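Local coordinates for SRPBCC family protein (Bacillus thuringiensis serovar konkukian, PDB 3F08) that is of unknown function but, as a member of the Bet v 1-like SRPBCC family, probably binds a hydrophobic small molecule, at residues B[25-28]-B[29-33]; B[72-75]-B[76-79]; B[110-114]-B[115-119]. The protein carries 5 engineered substitutions. All blocks are in the same frame, centred on the assembly; numbering follows the deposited sequence.

Contact 1: B[25-28]-B[29-33]; sequences NSLP and DWLPY
Leu27 and Trp30 meet in the loop joining helix 14-21 to strand 36-40, where the chain coils through two overlapping turns. The first is closed by Asp29 N donating to Ser26 O at 2.8 Å, and the second by Trp30 N donating to Leu27 O at 3.1 Å. Leu27 O takes a second bond from Leu31 N, 2.7 Å away; this carbonyl is therefore gripped by two amides, and the bond from Leu31 is the more bent of the pair (138° at the hydrogen against 163°). In relatives of this fold, the helix-grip or Bet v 1 type, a second short helix commonly occupies the place between the first helix and the second strand, and the turns here lie in the corresponding part of the chain. With CG lodged between backbone N and carbonyl carbon (chi1 55°), the Trp30 indole is folded back over the turn, and Leu27 O lies over one of its faces. Trp30 CD1 comes 3.3 Å from Ser26 O by an oblique approach. The leucine meets the six-membered part of the indole, Leu27 CD2 standing 3.4 Å from Trp30 CZ2, while the same methyl lies 4.0 Å from Leu31 CD2. Leu31 CD1 sits above the indole plane, toward the rim. On the polar side, one water hydrogen-bonds Ser26 OG and gives a weak bond to Asp29 OD2; another donates to Asp29 OD1 at 3.1 Å. Trp30 also packs on Leu20 and Ile21 of helix 14-21 and on Leu132 of helix 114-137, while Leu27 rests on Arg46 and Leu48 of strand 45-49. Ser26 touches Gly42 of the second subunit.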
loop_
_atom_site.group_PDB
_atom_site.type_symbol
_atom_site.label_atom_id
_atom_site.label_comp_id
_atom_site.label_asym_id
_atom_site.label_seq_id
_atom_site.Cartn_x
_atom_site.Cartn_y
_atom_site.Cartn_z
ATOM N N ASN B 25 -2.424 5.968 -5.990
ATOM C CA ASN B 25 -3.196 7.164 -6.330
ATOM C C ASN B 25 -2.673 7.852 -7.588
ATOM O O ASN B 25 -3.090 8.963 -7.912
ATOM C CB ASN B 25 -3.160 8.180 -5.184
ATOM C CG ASN B 25 -4.283 9.199 -5.282
ATOM O OD1 ASN B 25 -4.053 10.411 -5.282
ATOM N ND2 ASN B 25 -5.508 8.705 -5.370
ATOM N N SER B 26 -1.786 7.185 -8.314
ATOM C CA SER B 26 -1.188 7.800 -9.495
ATOM C C SER B 26 -1.795 7.537 -10.874
ATOM O O SER B 26 -1.224 7.951 -11.878
ATOM C CB SER B 26 0.305 7.464 -9.528
ATOM O OG SER B 26 0.924 7.919 -8.336
ATOM N N LEU B 27 -2.945 6.879 -10.940
ATOM C CA LEU B 27 -3.553 6.604 -12.241
ATOM C C LEU B 27 -3.671 7.820 -13.163
ATOM O O LEU B 27 -3.507 7.697 -14.376
ATOM C CB LEU B 27 -4.933 5.960 -12.073
ATOM C CG LEU B 27 -4.938 4.525 -11.527
ATOM C CD1 LEU B 27 -6.364 4.008 -11.468
ATOM C CD2 LEU B 27 -4.076 3.617 -12.411
ATOM N N PRO B 28 -3.981 9.003 -12.610
ATOM C CA PRO B 28 -4.083 10.144 -13.529
ATOM C C PRO B 28 -2.756 10.588 -14.129
ATOM O O PRO B 28 -2.734 11.386 -15.071
ATOM C CB PRO B 28 -4.771 11.233 -12.687
ATOM C CG PRO B 28 -4.572 10.803 -11.276
ATOM C CD PRO B 28 -4.623 9.300 -11.318
ATOM N N ASP B 29 -1.650 10.063 -13.605
ATOM C CA ASP B 29 -0.342 10.403 -14.149
ATOM C C ASP B 29 -0.080 9.623 -15.438
ATOM O O ASP B 29 0.890 9.897 -16.139
ATOM C CB ASP B 29 0.783 10.094 -13.157
ATOM C CG ASP B 29 0.800 11.036 -11.974
ATOM O OD1 ASP B 29 0.279 12.160 -12.105
ATOM O OD2 ASP B 29 1.354 10.655 -10.919
ATOM N N TRP B 30 -0.917 8.637 -15.747
ATOM C CA TRP B 30 -0.711 7.871 -16.972
ATOM C C TRP B 30 -1.978 7.421 -17.684
ATOM O O TRP B 30 -1.910 6.858 -18.774
ATOM C CB TRP B 30 0.201 6.661 -16.715
ATOM C CG TRP B 30 -0.237 5.720 -15.625
ATOM C CD1 TRP B 30 -0.149 5.922 -14.282
ATOM C CD2 TRP B 30 -0.761 4.398 -15.799
ATOM N NE1 TRP B 30 -0.578 4.806 -13.605
ATOM C CE2 TRP B 30 -0.959 3.855 -14.516
ATOM C CE3 TRP B 30 -1.081 3.617 -16.923
ATOM C CZ2 TRP B 30 -1.462 2.560 -14.317
ATOM C CZ3 TRP B 30 -1.579 2.331 -16.728
ATOM C CH2 TRP B 30 -1.764 1.817 -15.431
ATOM N N LEU B 31 -3.131 7.681 -17.075
ATOM C CA LEU B 31 -4.428 7.330 -17.658
ATOM C C LEU B 31 -5.189 8.635 -17.906
ATOM O O LEU B 31 -5.706 9.250 -16.976
ATOM C CB LEU B 31 -5.217 6.448 -16.688
ATOM C CG LEU B 31 -5.521 4.991 -17.044
ATOM C CD1 LEU B 31 -4.286 4.319 -17.588
ATOM C CD2 LEU B 31 -6.029 4.259 -15.807
ATOM N N PRO B 32 -5.261 9.074 -19.170
ATOM C CA PRO B 32 -5.954 10.311 -19.555
ATOM C C PRO B 32 -7.443 10.389 -19.207
ATOM O O PRO B 32 -7.954 11.466 -18.910
ATOM C CB PRO B 32 -5.716 10.380 -21.066
ATOM C CG PRO B 32 -4.369 9.714 -21.220
ATOM C CD PRO B 32 -4.537 8.504 -20.318
ATOM N N TYR B 33 -8.135 9.257 -19.242
ATOM C CA TYR B 33 -9.562 9.248 -18.950
ATOM C C TYR B 33 -9.908 9.229 -17.465
ATOM O O TYR B 33 -11.077 9.132 -17.094
ATOM C CB TYR B 33 -10.223 8.079 -19.676
ATOM C CG TYR B 33 -9.331 6.872 -19.800
ATOM C CD1 TYR B 33 -9.325 5.877 -18.824
ATOM C CD2 TYR B 33 -8.491 6.718 -20.902
ATOM C CE1 TYR B 33 -8.509 4.750 -18.949
ATOM C CE2 TYR B 33 -7.672 5.601 -21.037
ATOM C CZ TYR B 33 -7.686 4.620 -20.062
ATOM O OH TYR B 33 -6.912 3.491 -20.216
HETATM O O HOH W 1 0.130 10.866 -7.706
HETATM O O HOH W 2 -5.010 12.175 -16.397
HETATM O O HOH W 3 -1.413 14.254 -13.723
#

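Contact 2: B[72-75]-B[76-79]; sequences YSIM and NAPF
Ile74 lies roughly perpendicular to Phe79, the isoleucine bringing its terminal methyl to the rim of the ring. Ile74 CD1 lies 3.8 Å from Phe79 CD2, close to the ring plane, which makes this an edge contact and not packing over a face. The extended second torsion of Ile74 (chi2 -179°) carries CD1 outward to reach that edge. Its other branch, CG2, is directed at Ala77, and Ile74 CG2 to Ala77 CB measures 3.4 Å, a close fit for two methyls. Ala77 CB is also 4.0 Å from Ile74 CD1, so both ends of the forked side chain bear on one methyl. The CB of Ala77 and that of Phe79 both point back toward the strand, forming a small apolar cluster with Ile74 across the bend. Between these residues the chain turns a corner at Met75, deposited as selenomethionine. Its side chain is kinked, with its end heading off from the loop, and it runs obliquely to that of Asn76, with Met75 CG 3.9 Å from Asn76 ND2. The Asn76 amide lies beside the Met75 carbonyl without hydrogen bonding to it. No hydrogen bond joins the two segments; their side-chain contact rests on packing. Met75 and Asn76 form a classic beta bulge opposite Ile57, both of them making backbone hydrogen bonds to that residue of strand 55-64. Strand 69-74 runs between its antiparallel neighbours 55-64 and 81-92, with Ile74 packed on Tyr84 of strand 81-92 and Met75 on Arg59 of strand 55-64, before the chain loops on toward strand 81-92.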
loop_
_atom_site.group_PDB
_atom_site.type_symbol
_atom_site.label_atom_id
_atom_site.label_comp_id
_atom_site.label_asym_id
_atom_site.label_seq_id
_atom_site.Cartn_x
_atom_site.Cartn_y
_atom_site.Cartn_z
ATOM N N TYR B 72 -5.620 -4.918 -6.388
ATOM C CA TYR B 72 -6.748 -4.177 -5.875
ATOM C C TYR B 72 -8.061 -4.865 -6.183
ATOM O O TYR B 72 -8.148 -5.717 -7.076
ATOM C CB TYR B 72 -6.749 -2.767 -6.460
ATOM C CG TYR B 72 -6.917 -2.722 -7.961
ATOM C CD1 TYR B 72 -8.181 -2.640 -8.542
ATOM C CD2 TYR B 72 -5.805 -2.730 -8.802
ATOM C CE1 TYR B 72 -8.335 -2.559 -9.931
ATOM C CE2 TYR B 72 -5.945 -2.652 -10.189
ATOM C CZ TYR B 72 -7.213 -2.565 -10.747
ATOM O OH TYR B 72 -7.341 -2.484 -12.117
ATOM N N SER B 73 -9.082 -4.488 -5.425
ATOM C CA SER B 73 -10.413 -5.033 -5.596
ATOM C C SER B 73 -11.328 -3.853 -5.873
ATOM O O SER B 73 -10.944 -2.704 -5.676
ATOM C CB SER B 73 -10.846 -5.779 -4.325
ATOM O OG SER B 73 -10.786 -4.947 -3.177
ATOM N N ILE B 74 -12.534 -4.124 -6.345
ATOM C CA ILE B 74 -13.453 -3.038 -6.625
ATOM C C ILE B 74 -14.536 -2.949 -5.566
ATOM O O ILE B 74 -15.207 -3.928 -5.253
ATOM C CB ILE B 74 -14.079 -3.185 -8.024
ATOM C CG1 ILE B 74 -13.092 -2.659 -9.078
ATOM C CG2 ILE B 74 -15.403 -2.437 -8.089
ATOM C CD1 ILE B 74 -13.608 -2.723 -10.499
HETATM N N MSE B 75 -14.691 -1.753 -5.012
HETATM C CA MSE B 75 -15.680 -1.500 -3.977
HETATM C C MSE B 75 -16.953 -0.919 -4.593
HETATM O O MSE B 75 -18.062 -1.310 -4.225
HETATM C CB MSE B 75 -15.083 -0.534 -2.954
HETATM C CG MSE B 75 -15.667 -0.627 -1.559
HETATM SE SE MSE B 75 -14.284 -0.250 -0.253
HETATM C CE MSE B 75 -13.857 -2.065 0.294
ATOM N N ASN B 76 -16.779 0.001 -5.539
ATOM C CA ASN B 76 -17.893 0.654 -6.220
ATOM C C ASN B 76 -17.570 0.920 -7.690
ATOM O O ASN B 76 -16.709 1.747 -7.999
ATOM C CB ASN B 76 -18.232 1.976 -5.521
ATOM C CG ASN B 76 -18.949 1.769 -4.197
ATOM O OD1 ASN B 76 -20.149 1.490 -4.165
ATOM N ND2 ASN B 76 -18.212 1.890 -3.098
ATOM N N ALA B 77 -18.256 0.214 -8.588
ATOM C CA ALA B 77 -18.030 0.385 -10.021
ATOM C C ALA B 77 -19.198 -0.104 -10.875
ATOM O O ALA B 77 -19.987 -0.949 -10.452
ATOM C CB ALA B 77 -16.759 -0.334 -10.439
ATOM N N PRO B 78 -19.314 0.427 -12.103
ATOM C CA PRO B 78 -20.388 0.051 -13.026
ATOM C C PRO B 78 -20.052 -1.115 -13.952
ATOM O O PRO B 78 -20.522 -1.157 -15.084
ATOM C CB PRO B 78 -20.625 1.340 -13.801
ATOM C CG PRO B 78 -19.222 1.828 -13.986
ATOM C CD PRO B 78 -18.592 1.611 -12.608
ATOM N N PHE B 79 -19.242 -2.055 -13.479
ATOM C CA PHE B 79 -18.877 -3.201 -14.308
ATOM C C PHE B 79 -19.653 -4.433 -13.864
ATOM O O PHE B 79 -19.798 -4.683 -12.669
ATOM C CB PHE B 79 -17.374 -3.454 -14.215
ATOM C CG PHE B 79 -16.543 -2.252 -14.555
ATOM C CD1 PHE B 79 -16.772 -1.540 -15.736
ATOM C CD2 PHE B 79 -15.541 -1.813 -13.691
ATOM C CE1 PHE B 79 -16.016 -0.404 -16.053
ATOM C CE2 PHE B 79 -14.775 -0.681 -13.993
ATOM C CZ PHE B 79 -15.014 0.028 -15.177
#

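Contact 3: B[110-114]-B[115-119]; sequences VAVSD and EEAIN. Engineered in segment 110-114: Ala111 (natural residue Glu).
Ser113 caps the first turn of helix 114-137 by accepting from Glu116 N at its OG, 3.1 Å away. A chi1 of 64° turns the hydroxyl to face this amide. Ser113 O serves the same end of the helix, receiving Ala117 N at 3.2 Å and, more weakly, Glu116 N. The next i to i+4 bond runs from Ile118 N to Asp114 O, 2.9 Å. Glu116 takes an extended conformation with CG anti to N (chi1 -162°), which leads its carboxylate back beside the residues before the helix. There Glu116 OE1 lies 4.8 Å from Ser113 N, too far for the direct bond of a capping box; a water fills the interval, accepting from Ser113 N and donating to Glu116 OE1. Val112 runs crosswise to the glutamate, its CG1 3.8 Å from Glu116 OE2. Its other methyl, CG2, is 4.1 Å from Ala117 CB, the pairing of a hydrophobic staple between the residue before the N-cap and the fourth helical residue. Glu115 behaves differently: its chain doubles back to bring OE1 to 3.3 Å from Ser113 CB. Ala117 continues inward onto Phe107 and Pro109 of strand 99-109 and onto Val81. Three successive acidic residues, Asp114 to Glu116, occupy the amino end, where their negative charge would probably be favoured by the helix dipole, while the serine hydroxyl and carbonyl take up amide hydrogens of the first turn.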
loop_
_atom_site.group_PDB
_atom_site.type_symbol
_atom_site.label_atom_id
_atom_site.label_comp_id
_atom_site.label_asym_id
_atom_site.label_seq_id
_atom_site.Cartn_x
_atom_site.Cartn_y
_atom_site.Cartn_z
ATOM N N VAL B 110 -21.555 -11.184 -13.852
ATOM C CA VAL B 110 -22.894 -11.011 -13.305
ATOM C C VAL B 110 -23.801 -10.386 -14.356
ATOM O O VAL B 110 -23.578 -9.250 -14.767
ATOM C CB VAL B 110 -22.893 -10.089 -12.057
ATOM C CG1 VAL B 110 -24.323 -9.862 -11.577
ATOM C CG2 VAL B 110 -22.059 -10.708 -10.951
ATOM N N ALA B 111 -24.810 -11.135 -14.794
ATOM C CA ALA B 111 -25.769 -10.652 -15.787
ATOM C C ALA B 111 -25.242 -10.601 -17.225
ATOM O O ALA B 111 -25.922 -10.096 -18.111
ATOM C CB ALA B 111 -26.298 -9.278 -15.377
ATOM N N VAL B 112 -24.029 -11.104 -17.446
ATOM C CA VAL B 112 -23.430 -11.153 -18.781
ATOM C C VAL B 112 -22.674 -12.472 -18.878
ATOM O O VAL B 112 -22.422 -13.115 -17.864
ATOM C CB VAL B 112 -22.428 -9.988 -19.027
ATOM C CG1 VAL B 112 -23.152 -8.657 -18.966
ATOM C CG2 VAL B 112 -21.291 -10.036 -18.009
ATOM N N SER B 113 -22.317 -12.884 -20.092
ATOM C CA SER B 113 -21.584 -14.136 -20.279
ATOM C C SER B 113 -20.137 -13.983 -19.803
ATOM O O SER B 113 -19.640 -12.868 -19.672
ATOM C CB SER B 113 -21.582 -14.532 -21.758
ATOM O OG SER B 113 -20.887 -13.569 -22.537
ATOM N N ASP B 114 -19.459 -15.097 -19.540
ATOM C CA ASP B 114 -18.074 -15.010 -19.112
ATOM C C ASP B 114 -17.297 -14.282 -20.195
ATOM O O ASP B 114 -16.425 -13.460 -19.904
ATOM C CB ASP B 114 -17.451 -16.394 -18.919
ATOM C CG ASP B 114 -18.058 -17.153 -17.767
ATOM O OD1 ASP B 114 -18.931 -18.008 -18.015
ATOM O OD2 ASP B 114 -17.669 -16.887 -16.613
ATOM N N GLU B 115 -17.627 -14.592 -21.447
ATOM C CA GLU B 115 -16.958 -13.998 -22.600
ATOM C C GLU B 115 -17.089 -12.477 -22.679
ATOM O O GLU B 115 -16.155 -11.792 -23.085
ATOM C CB GLU B 115 -17.485 -14.620 -23.903
ATOM C CG GLU B 115 -17.239 -16.130 -24.071
ATOM C CD GLU B 115 -18.088 -16.998 -23.141
ATOM O OE1 GLU B 115 -19.123 -16.520 -22.643
ATOM O OE2 GLU B 115 -17.726 -18.172 -22.921
ATOM N N GLU B 116 -18.242 -11.944 -22.298
ATOM C CA GLU B 116 -18.432 -10.499 -22.352
ATOM C C GLU B 116 -17.700 -9.794 -21.206
ATOM O O GLU B 116 -17.169 -8.697 -21.384
ATOM C CB GLU B 116 -19.921 -10.151 -22.304
ATOM C CG GLU B 116 -20.225 -8.750 -22.792
ATOM C CD GLU B 116 -21.710 -8.454 -22.838
ATOM O OE1 GLU B 116 -22.474 -9.314 -23.341
ATOM O OE2 GLU B 116 -22.111 -7.357 -22.379
ATOM N N ALA B 117 -17.676 -10.420 -20.033
ATOM C CA ALA B 117 -16.999 -9.826 -18.887
ATOM C C ALA B 117 -15.508 -9.818 -19.185
ATOM O O ALA B 117 -14.810 -8.835 -18.934
ATOM C CB ALA B 117 -17.281 -10.634 -17.626
ATOM N N ILE B 118 -15.035 -10.928 -19.736
ATOM C CA ILE B 118 -13.638 -11.081 -20.095
ATOM C C ILE B 118 -13.215 -10.042 -21.135
ATOM O O ILE B 118 -12.174 -9.403 -20.990
ATOM C CB ILE B 118 -13.379 -12.511 -20.624
ATOM C CG1 ILE B 118 -13.306 -13.484 -19.444
ATOM C CG2 ILE B 118 -12.115 -12.547 -21.468
ATOM C CD1 ILE B 118 -13.377 -14.948 -19.848
ATOM N N ASN B 119 -14.026 -9.867 -22.176
ATOM C CA ASN B 119 -13.717 -8.901 -23.230
ATOM C C ASN B 119 -13.715 -7.471 -22.695
ATOM O O ASN B 119 -12.894 -6.651 -23.098
ATOM C CB ASN B 119 -14.727 -9.028 -24.380
ATOM C CG ASN B 119 -14.477 -8.026 -25.495
ATOM O OD1 ASN B 119 -13.356 -7.892 -25.981
ATOM N ND2 ASN B 119 -15.527 -7.324 -25.910
HETATM O O HOH W 4 -23.358 -11.461 -22.267
#

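Overall arrangement
The three contacts follow one another in series; none nests in or crosses another. Contact 1 folds up turns within the loop between helix 14-21 and strand 36-40, contact 2 forms the bulged corner leaving strand 69-74, and contact 3 the start of helix 114-137. Arg46 relates the first two, touching Leu27 and making a cation-pi interaction with Tyr72, although the contact centres lie about 17 Å apart. Pro80, directly after contact 2, bonds through its backbone to Val110 and touches Val112, linking it to contact 3. Contacts 1 and 3 lie on opposite sides of the chain's centre, yet contact 3 starts the long helix that the antiparallel sheet grips and contact 1 packs on it farther along.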